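Long-range contacts in 2-hydroxyethylphosphonate dioxygenase (Streptomyces viridochromogenes, PDB 4YAR), which uses ferrous iron and molecular oxygen to convert 2-hydroxyethylphosphonate into hydroxymethylphosphonate and formate during biosynthesis of the antibiotic bialaphos: residues V73-A78 and A376-E381; N356-T361 and A386-F391; G363-E368 and H394-T399. The protein carries 1 engineered substitution. All coordinates share one frame; numbering follows the deposited sequence.

Contact 1 (V73-A78 and A376-E381); sequences VVHKSA and ASVELE. With CD (cadmium ion), chain D.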
loop_
_atom_site.group_PDB
_atom_site.type_symbol
_atom_site.label_atom_id
_atom_site.label_comp_id
_atom_site.label_asym_id
_atom_site.label_seq_id
_atom_site.Cartn_x
_atom_site.Cartn_y
_atom_site.Cartn_z
ATOM N N VAL A 73 1.475 -17.723 -0.399
ATOM C CA VAL A 73 2.682 -17.364 -1.149
ATOM C C VAL A 73 2.425 -17.638 -2.613
ATOM O O VAL A 73 1.836 -18.662 -2.956
ATOM C CB VAL A 73 3.925 -18.079 -0.698
ATOM C CG1 VAL A 73 5.128 -17.860 -1.668
ATOM C CG2 VAL A 73 4.290 -17.607 0.683
ATOM N N VAL A 74 2.859 -16.696 -3.470
ATOM C CA VAL A 74 2.822 -16.857 -4.938
ATOM C C VAL A 74 4.257 -16.604 -5.376
ATOM O O VAL A 74 4.928 -15.723 -4.799
ATOM C CB VAL A 74 1.919 -15.776 -5.565
ATOM C CG1 VAL A 74 2.061 -15.797 -7.075
ATOM C CG2 VAL A 74 0.475 -16.038 -5.109
ATOM N N HIS A 75 4.766 -17.380 -6.329
ATOM C CA HIS A 75 6.157 -17.210 -6.795
ATOM C C HIS A 75 6.244 -17.316 -8.330
ATOM O O HIS A 75 5.305 -17.806 -8.986
ATOM C CB HIS A 75 7.081 -18.177 -6.088
ATOM C CG HIS A 75 6.602 -19.584 -6.155
ATOM N ND1 HIS A 75 6.728 -20.356 -7.292
ATOM C CD2 HIS A 75 5.989 -20.357 -5.228
ATOM C CE1 HIS A 75 6.192 -21.546 -7.067
ATOM N NE2 HIS A 75 5.717 -21.560 -5.835
ATOM N N LYS A 76 7.318 -16.777 -8.900
ATOM C CA LYS A 76 7.475 -16.623 -10.337
ATOM C C LYS A 76 8.926 -16.781 -10.658
ATOM O O LYS A 76 9.774 -16.104 -10.067
ATOM C CB LYS A 76 7.004 -15.232 -10.800
ATOM C CG LYS A 76 6.971 -15.076 -12.310
ATOM C CD LYS A 76 6.224 -13.809 -12.667
ATOM C CE LYS A 76 6.073 -13.633 -14.151
ATOM N NZ LYS A 76 5.100 -12.537 -14.402
ATOM N N SER A 77 9.262 -17.676 -11.585
ATOM C CA SER A 77 10.672 -18.028 -11.736
ATOM C C SER A 77 11.323 -16.948 -12.606
ATOM O O SER A 77 10.649 -16.146 -13.170
ATOM C CB SER A 77 10.821 -19.385 -12.407
ATOM O OG SER A 77 10.358 -19.237 -13.762
ATOM N N ALA A 78 12.643 -16.905 -12.614
ATOM C CA ALA A 78 13.381 -15.978 -13.451
ATOM C C ALA A 78 12.950 -16.205 -14.883
ATOM O O ALA A 78 12.781 -15.245 -15.613
ATOM C CB ALA A 78 14.872 -16.167 -13.268
ATOM N N ALA A 376 6.356 -25.458 3.141
ATOM C CA ALA A 376 6.476 -25.407 1.701
ATOM C C ALA A 376 7.720 -24.571 1.416
ATOM O O ALA A 376 8.183 -23.808 2.286
ATOM C CB ALA A 376 5.215 -24.821 1.094
ATOM N N SER A 377 8.303 -24.764 0.256
ATOM C CA SER A 377 9.539 -24.070 -0.129
ATOM C C SER A 377 9.631 -23.933 -1.616
ATOM O O SER A 377 8.975 -24.674 -2.383
ATOM C CB SER A 377 10.767 -24.783 0.430
ATOM O OG SER A 377 10.914 -25.990 -0.269
ATOM N N VAL A 378 10.316 -22.864 -2.054
ATOM C CA VAL A 378 10.651 -22.693 -3.481
ATOM C C VAL A 378 12.072 -22.124 -3.615
ATOM O O VAL A 378 12.563 -21.346 -2.764
ATOM C CB VAL A 378 9.571 -21.865 -4.210
ATOM C CG1 VAL A 378 9.547 -20.438 -3.740
ATOM C CG2 VAL A 378 9.740 -21.895 -5.729
ATOM N N GLU A 379 12.800 -22.575 -4.637
ATOM C CA GLU A 379 14.151 -22.069 -4.946
ATOM C C GLU A 379 14.050 -21.047 -6.075
ATOM O O GLU A 379 13.352 -21.294 -7.081
ATOM C CB GLU A 379 15.098 -23.169 -5.408
ATOM C CG GLU A 379 15.413 -24.201 -4.352
ATOM C CD GLU A 379 16.506 -25.212 -4.798
ATOM O OE1 GLU A 379 17.333 -24.882 -5.695
ATOM O OE2 GLU A 379 16.532 -26.342 -4.248
ATOM N N LEU A 380 14.627 -19.878 -5.814
ATOM C CA LEU A 380 14.600 -18.740 -6.748
ATOM C C LEU A 380 16.003 -18.207 -7.047
ATOM O O LEU A 380 16.834 -17.973 -6.158
ATOM C CB LEU A 380 13.653 -17.645 -6.227
ATOM C CG LEU A 380 12.181 -17.980 -5.970
ATOM C CD1 LEU A 380 11.535 -16.869 -5.148
ATOM C CD2 LEU A 380 11.385 -18.147 -7.256
ATOM N N GLU A 381 16.260 -17.982 -8.312
ATOM C CA GLU A 381 17.489 -17.383 -8.811
ATOM C C GLU A 381 17.244 -15.878 -9.094
ATOM O O GLU A 381 16.092 -15.409 -9.027
ATOM C CB GLU A 381 17.911 -18.109 -10.102
ATOM C CG GLU A 381 18.364 -19.523 -9.870
ATOM C CD GLU A 381 18.721 -20.235 -11.173
ATOM O OE1 GLU A 381 19.836 -20.036 -11.656
ATOM O OE2 GLU A 381 17.869 -20.950 -11.718
HETATM CD CD CD D . 4.245 -23.588 -5.723
HETATM O O HOH W 1 14.101 -18.710 -10.505
#
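His75 and Val378 reach toward each other tip to tip across the gap between two strands whose axes come within 8.7 Å. Start at the CB of His75: it has Val378 CG1 beside it at 4.1 Å, with Leu380 CD2 farther off. With chi1 at 52°, CG sits between the backbone N and the carbonyl carbon. The ring lies against the valine: CG touches both methyls of Val378, CD2 lies nearest CG1, CE1 nearest CG2, and ND1 is 3.7 Å from Val378 CG2. That methyl stands over the middle of the imidazole, 3.8 Å from the ring centroid and 10° off its normal, a well-centred CH-pi contact. At the tip, NE2 binds a cadmium ion at 2.5 Å, the metal lying in the ring plane, so one ring offers an edge to the metal and a face to the methyl. Further along, Leu380 CD2 packs against Lys76 O at 3.8 Å. Beyond it a water accepts from both Ala78 N (3.1 Å) and Glu381 N (3.2 Å), joining the segments just where Ser77 N-caps the following helix. The two strands pair with different neighbours: Val74 with Trp387 in one sheet, Val378 with Leu367 in the other. Side chains meeting between two facing antiparallel sheets in this way are typical of the cupin beta-barrel, here at one edge of the C-terminal cupin.

Contact 2 (N356-T361 and A386-F391); sequences NHYVVT and AWTGPF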
loop_
_atom_site.group_PDB
_atom_site.type_symbol
_atom_site.label_atom_id
_atom_site.label_comp_id
_atom_site.label_asym_id
_atom_site.label_seq_id
_atom_site.Cartn_x
_atom_site.Cartn_y
_atom_site.Cartn_z
ATOM N N ASN A 356 4.162 -8.550 1.349
ATOM C CA ASN A 356 5.521 -8.364 0.849
ATOM C C ASN A 356 5.630 -8.817 -0.609
ATOM O O ASN A 356 5.014 -9.871 -1.015
ATOM C CB ASN A 356 6.548 -9.247 1.615
ATOM C CG ASN A 356 6.723 -8.883 3.093
ATOM O OD1 ASN A 356 6.734 -7.745 3.485
ATOM N ND2 ASN A 356 6.920 -9.928 3.930
ATOM N N HIS A 357 6.506 -8.138 -1.362
ATOM C CA HIS A 357 6.916 -8.594 -2.648
ATOM C C HIS A 357 8.411 -8.662 -2.682
ATOM O O HIS A 357 9.103 -7.665 -2.200
ATOM C CB HIS A 357 6.443 -7.627 -3.775
ATOM C CG HIS A 357 4.966 -7.480 -3.894
ATOM N ND1 HIS A 357 4.242 -8.127 -4.873
ATOM C CD2 HIS A 357 4.081 -6.733 -3.220
ATOM C CE1 HIS A 357 2.992 -7.740 -4.815
ATOM N NE2 HIS A 357 2.862 -6.938 -3.805
ATOM N N TYR A 358 8.956 -9.831 -3.045
ATOM C CA TYR A 358 10.383 -9.995 -3.012
ATOM C C TYR A 358 10.941 -10.247 -4.409
ATOM O O TYR A 358 10.325 -10.994 -5.185
ATOM C CB TYR A 358 10.804 -11.248 -2.184
ATOM C CG TYR A 358 10.628 -11.175 -0.685
ATOM C CD1 TYR A 358 11.541 -10.530 0.120
ATOM C CD2 TYR A 358 9.528 -11.737 -0.088
ATOM C CE1 TYR A 358 11.408 -10.515 1.470
ATOM C CE2 TYR A 358 9.360 -11.721 1.269
ATOM C CZ TYR A 358 10.310 -11.100 2.067
ATOM O OH TYR A 358 10.171 -11.055 3.435
ATOM N N VAL A 359 12.116 -9.716 -4.690
ATOM C CA VAL A 359 12.890 -10.093 -5.909
ATOM C C VAL A 359 14.333 -10.383 -5.623
ATOM O O VAL A 359 15.057 -9.601 -4.905
ATOM C CB VAL A 359 12.730 -9.080 -7.061
ATOM C CG1 VAL A 359 13.263 -7.720 -6.669
ATOM C CG2 VAL A 359 13.411 -9.603 -8.354
ATOM N N VAL A 360 14.773 -11.533 -6.109
ATOM C CA VAL A 360 16.128 -12.008 -5.877
ATOM C C VAL A 360 17.068 -11.291 -6.859
ATOM O O VAL A 360 16.797 -11.238 -8.047
ATOM C CB VAL A 360 16.271 -13.536 -6.118
ATOM C CG1 VAL A 360 17.689 -13.954 -5.898
ATOM C CG2 VAL A 360 15.370 -14.342 -5.231
ATOM N N THR A 361 18.145 -10.750 -6.343
ATOM C CA THR A 361 19.162 -10.073 -7.150
ATOM C C THR A 361 20.497 -10.784 -7.192
ATOM O O THR A 361 21.258 -10.552 -8.135
ATOM C CB THR A 361 19.419 -8.667 -6.725
ATOM O OG1 THR A 361 19.895 -8.637 -5.386
ATOM C CG2 THR A 361 18.127 -7.812 -6.825
ATOM N N ALA A 386 8.736 -13.467 -5.365
ATOM C CA ALA A 386 7.628 -13.964 -4.623
ATOM C C ALA A 386 6.755 -12.883 -3.988
ATOM O O ALA A 386 7.182 -11.718 -3.847
ATOM C CB ALA A 386 8.136 -14.895 -3.569
ATOM N N TRP A 387 5.558 -13.307 -3.553
ATOM C CA TRP A 387 4.611 -12.449 -2.808
ATOM C C TRP A 387 4.234 -13.161 -1.558
ATOM O O TRP A 387 4.000 -14.340 -1.640
ATOM C CB TRP A 387 3.393 -12.187 -3.642
ATOM C CG TRP A 387 2.277 -11.556 -2.937
ATOM C CD1 TRP A 387 2.062 -10.218 -2.796
ATOM C CD2 TRP A 387 1.186 -12.196 -2.267
ATOM N NE1 TRP A 387 0.943 -9.991 -2.098
ATOM C CE2 TRP A 387 0.377 -11.185 -1.753
ATOM C CE3 TRP A 387 0.821 -13.532 -2.035
ATOM C CZ2 TRP A 387 -0.813 -11.468 -1.051
ATOM C CZ3 TRP A 387 -0.331 -13.793 -1.304
ATOM C CH2 TRP A 387 -1.123 -12.759 -0.861
ATOM N N THR A 388 4.169 -12.480 -0.424
ATOM C CA THR A 388 3.660 -13.108 0.810
ATOM C C THR A 388 2.427 -12.344 1.282
ATOM O O THR A 388 2.484 -11.117 1.263
ATOM C CB THR A 388 4.708 -13.188 1.894
ATOM O OG1 THR A 388 5.156 -11.916 2.288
ATOM C CG2 THR A 388 5.999 -13.978 1.380
ATOM N N GLY A 389 1.346 -13.051 1.676
ATOM C CA GLY A 389 0.159 -12.437 2.262
ATOM C C GLY A 389 0.500 -11.884 3.658
ATOM O O GLY A 389 1.563 -12.179 4.218
ATOM N N PRO A 390 -0.387 -11.069 4.223
ATOM C CA PRO A 390 -0.185 -10.521 5.570
ATOM C C PRO A 390 -0.075 -11.660 6.590
ATOM O O PRO A 390 -0.821 -12.633 6.504
ATOM C CB PRO A 390 -1.456 -9.719 5.809
ATOM C CG PRO A 390 -1.909 -9.356 4.431
ATOM C CD PRO A 390 -1.652 -10.568 3.609
ATOM N N PHE A 391 0.828 -11.501 7.537
ATOM C CA PHE A 391 1.034 -12.446 8.625
ATOM C C PHE A 391 1.442 -13.860 8.205
ATOM O O PHE A 391 1.290 -14.798 8.994
ATOM C CB PHE A 391 -0.165 -12.413 9.564
ATOM C CG PHE A 391 -0.255 -11.135 10.326
ATOM C CD1 PHE A 391 0.620 -10.879 11.357
ATOM C CD2 PHE A 391 -1.159 -10.133 9.969
ATOM C CE1 PHE A 391 0.571 -9.713 12.063
ATOM C CE2 PHE A 391 -1.192 -8.949 10.643
ATOM C CZ PHE A 391 -0.348 -8.728 11.724
#
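Asn356 and Thr388 exchange two backbone hydrogen bonds, Thr388 N to Asn356 O at 2.8 Å and Asn356 N to Thr388 O at 3.1 Å. Tyr358 and Ala386 form the next such pair, with Tyr358 N to Ala386 O at 2.7 Å and nearly straight (172°). Between them lies the non-hydrogen-bonded pair His357 and Trp387, where Trp387 CA makes a CA-H...O contact of 3.2 Å to Asn356 O. These are neighbouring strands in the larger sheet of the C-terminal cupin barrel. Tyr358, Ala386 and Thr388 turn to its inner side, toward Leu367 and His394 of the opposing sheet; His357 and Trp387 project from the outer side, where Tyr197 and Pro104 meet them. There the indole comes edge-on to the imidazole face, planes at 64°: Trp387 CD1 lies over the rim of the ring, 3.3 Å from His357 CE1. Trp387 NE1 hydrogen-bonds to Glu355 OE1. On the inner side, Thr388 CG2 touches the edge of the Tyr358 ring, 4.1 Å from CE2, while Tyr358 OH is hydrogen-bonded to both Lys404 and His394.

Contact 3 (G363-E368 and H394-T399); sequences GRLTLE and HRWHGT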
loop_
_atom_site.group_PDB
_atom_site.type_symbol
_atom_site.label_atom_id
_atom_site.label_comp_id
_atom_site.label_asym_id
_atom_site.label_seq_id
_atom_site.Cartn_x
_atom_site.Cartn_y
_atom_site.Cartn_z
ATOM N N GLY A 363 22.216 -14.939 -6.215
ATOM C CA GLY A 363 22.241 -16.224 -5.531
ATOM C C GLY A 363 21.071 -17.107 -5.889
ATOM O O GLY A 363 20.058 -16.697 -6.542
ATOM N N ARG A 364 21.165 -18.356 -5.475
ATOM C CA ARG A 364 20.030 -19.288 -5.634
ATOM C C ARG A 364 19.543 -19.389 -4.196
ATOM O O ARG A 364 20.217 -20.029 -3.354
ATOM C CB ARG A 364 20.415 -20.686 -6.180
ATOM C CG ARG A 364 19.210 -21.614 -6.267
ATOM C CD ARG A 364 19.435 -22.971 -6.921
ATOM N NE ARG A 364 19.699 -22.891 -8.349
ATOM C CZ ARG A 364 20.856 -23.199 -8.944
ATOM N NH1 ARG A 364 21.910 -23.617 -8.242
ATOM N NH2 ARG A 364 20.951 -23.110 -10.269
ATOM N N LEU A 365 18.442 -18.688 -3.924
ATOM C CA LEU A 365 17.839 -18.580 -2.595
ATOM C C LEU A 365 16.608 -19.465 -2.445
ATOM O O LEU A 365 15.873 -19.763 -3.423
ATOM C CB LEU A 365 17.476 -17.122 -2.261
ATOM C CG LEU A 365 18.599 -16.048 -2.271
ATOM C CD1 LEU A 365 18.098 -14.651 -1.831
ATOM C CD2 LEU A 365 19.752 -16.506 -1.385
ATOM N N THR A 366 16.406 -19.887 -1.199
ATOM C CA THR A 366 15.275 -20.674 -0.849
ATOM C C THR A 366 14.325 -19.909 0.075
ATOM O O THR A 366 14.730 -19.389 1.091
ATOM C CB THR A 366 15.676 -22.054 -0.259
ATOM O OG1 THR A 366 16.292 -22.830 -1.289
ATOM C CG2 THR A 366 14.442 -22.770 0.184
ATOM N N LEU A 367 13.101 -19.785 -0.377
ATOM C CA LEU A 367 12.022 -19.163 0.417
ATOM C C LEU A 367 11.220 -20.310 1.029
ATOM O O LEU A 367 10.686 -21.118 0.297
ATOM C CB LEU A 367 11.149 -18.245 -0.415
ATOM C CG LEU A 367 9.817 -17.740 0.227
ATOM C CD1 LEU A 367 10.058 -16.777 1.355
ATOM C CD2 LEU A 367 8.982 -17.021 -0.832
ATOM N N GLU A 368 11.124 -20.331 2.333
ATOM C CA GLU A 368 10.245 -21.272 3.055
ATOM C C GLU A 368 9.050 -20.584 3.674
ATOM O O GLU A 368 9.222 -19.470 4.166
ATOM C CB GLU A 368 11.016 -21.912 4.176
ATOM C CG GLU A 368 12.208 -22.653 3.669
ATOM C CD GLU A 368 12.888 -23.353 4.784
ATOM O OE1 GLU A 368 12.674 -22.933 5.994
ATOM O OE2 GLU A 368 13.671 -24.279 4.419
ATOM N N HIS A 394 7.463 -16.862 7.226
ATOM C CA HIS A 394 8.400 -17.302 6.155
ATOM C C HIS A 394 9.823 -16.946 6.524
ATOM O O HIS A 394 10.129 -16.253 7.526
ATOM C CB HIS A 394 7.988 -16.683 4.771
ATOM C CG HIS A 394 8.087 -15.188 4.718
ATOM N ND1 HIS A 394 7.202 -14.343 5.352
ATOM C CD2 HIS A 394 8.996 -14.388 4.107
ATOM C CE1 HIS A 394 7.533 -13.091 5.113
ATOM N NE2 HIS A 394 8.628 -13.092 4.366
ATOM N N ARG A 395 10.748 -17.502 5.753
ATOM C CA ARG A 395 12.153 -17.252 5.974
ATOM C C ARG A 395 12.893 -17.554 4.657
ATOM O O ARG A 395 12.383 -18.221 3.780
ATOM C CB ARG A 395 12.678 -18.145 7.107
ATOM C CG ARG A 395 12.527 -19.592 6.765
ATOM C CD ARG A 395 12.693 -20.433 8.012
ATOM N NE ARG A 395 11.489 -20.377 8.833
ATOM C CZ ARG A 395 10.358 -21.015 8.586
ATOM N NH1 ARG A 395 10.268 -21.836 7.580
ATOM N NH2 ARG A 395 9.305 -20.853 9.403
ATOM N N TRP A 396 14.062 -16.968 4.536
ATOM C CA TRP A 396 14.984 -17.214 3.388
ATOM C C TRP A 396 16.242 -17.969 3.896
ATOM O O TRP A 396 16.777 -17.609 4.964
ATOM C CB TRP A 396 15.410 -15.934 2.742
ATOM C CG TRP A 396 14.366 -15.182 2.020
ATOM C CD1 TRP A 396 13.606 -14.194 2.539
ATOM C CD2 TRP A 396 13.982 -15.307 0.635
ATOM N NE1 TRP A 396 12.733 -13.711 1.570
ATOM C CE2 TRP A 396 12.943 -14.377 0.399
ATOM C CE3 TRP A 396 14.379 -16.128 -0.424
ATOM C CZ2 TRP A 396 12.331 -14.253 -0.840
ATOM C CZ3 TRP A 396 13.763 -16.015 -1.630
ATOM C CH2 TRP A 396 12.774 -15.051 -1.857
ATOM N N HIS A 397 16.699 -18.951 3.110
ATOM C CA HIS A 397 18.004 -19.656 3.325
ATOM C C HIS A 397 18.837 -19.512 2.031
ATOM O O HIS A 397 18.289 -19.279 0.950
ATOM C CB HIS A 397 17.906 -21.214 3.599
ATOM C CG HIS A 397 16.973 -21.622 4.710
ATOM N ND1 HIS A 397 16.928 -20.993 5.947
ATOM C CD2 HIS A 397 16.076 -22.631 4.781
ATOM C CE1 HIS A 397 16.004 -21.570 6.712
ATOM N NE2 HIS A 397 15.482 -22.566 6.024
ATOM N N GLY A 398 20.158 -19.720 2.149
ATOM C CA GLY A 398 21.076 -19.558 1.001
ATOM C C GLY A 398 22.022 -18.396 1.181
ATOM O O GLY A 398 22.182 -17.881 2.280
ATOM N N THR A 399 22.758 -18.059 0.113
ATOM C CA THR A 399 23.716 -17.018 0.127
ATOM C C THR A 399 23.426 -16.168 -1.097
ATOM O O THR A 399 23.568 -16.593 -2.224
ATOM C CB THR A 399 25.147 -17.612 0.056
ATOM O OG1 THR A 399 25.361 -18.321 1.282
ATOM C CG2 THR A 399 26.208 -16.513 -0.065
HETATM O O HOH W 2 22.610 -19.948 -1.901
#
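Thr366 with His397 and Glu368 with Arg395 are hydrogen-bonded pairs of two antiparallel strands 4.7 Å apart, flanking the non-hydrogen-bonded pair Leu367 and Trp396, before the chain turns a corner at Gly398 and Thr399. Past the last paired residues a water takes over, donating to Arg364 O and accepting from Thr399 N. On the side facing the larger sheet, Leu367 CB stands over the six-membered ring of Trp396, 3.8 Å from its centroid in a CH-pi contact, and Leu365 CB comes within 3.7 Å of Trp396 CE3. The other side is polar. Glu368 OE1 forms a salt bridge with Arg395 NH1 at 3.1 Å; the N-H comes to the anti side of the oxygen, 23° out of the carboxylate plane, while the oxygen stays close to the guanidinium plane. Arg395 bends at chi3 (77°), which turns NE out of the line of the chain. The His397 ring stands almost upright on the same carboxylate, with NE2 2.8 Å from Glu368 OE1. Asp349 at NE and Asp370 at NH2 form further salt bridges, so each guanidinium nitrogen has its own carboxylate. Three separate acids probably restrict how the guanidinium can turn, and Glu368, close to both Arg395 and His397, is likely kept ionised.

From the N terminus, the chain first meets residues 73-78, which add an edge strand to the larger sheet of the C-terminal cupin; contact 1 then closes a loop of 297 residues that holds the whole iron-binding cupin. Contacts 2 and 3 close much shorter loops, with 24 and 25 residues between their segments. None nests inside another: the first segments of contacts 1, 2 and 3 all come before any of the second segments, which return in the same order, so every pair crosses. Contact 2 lies within the larger sheet and contact 3 within the three-stranded one, while contact 1 spans the two.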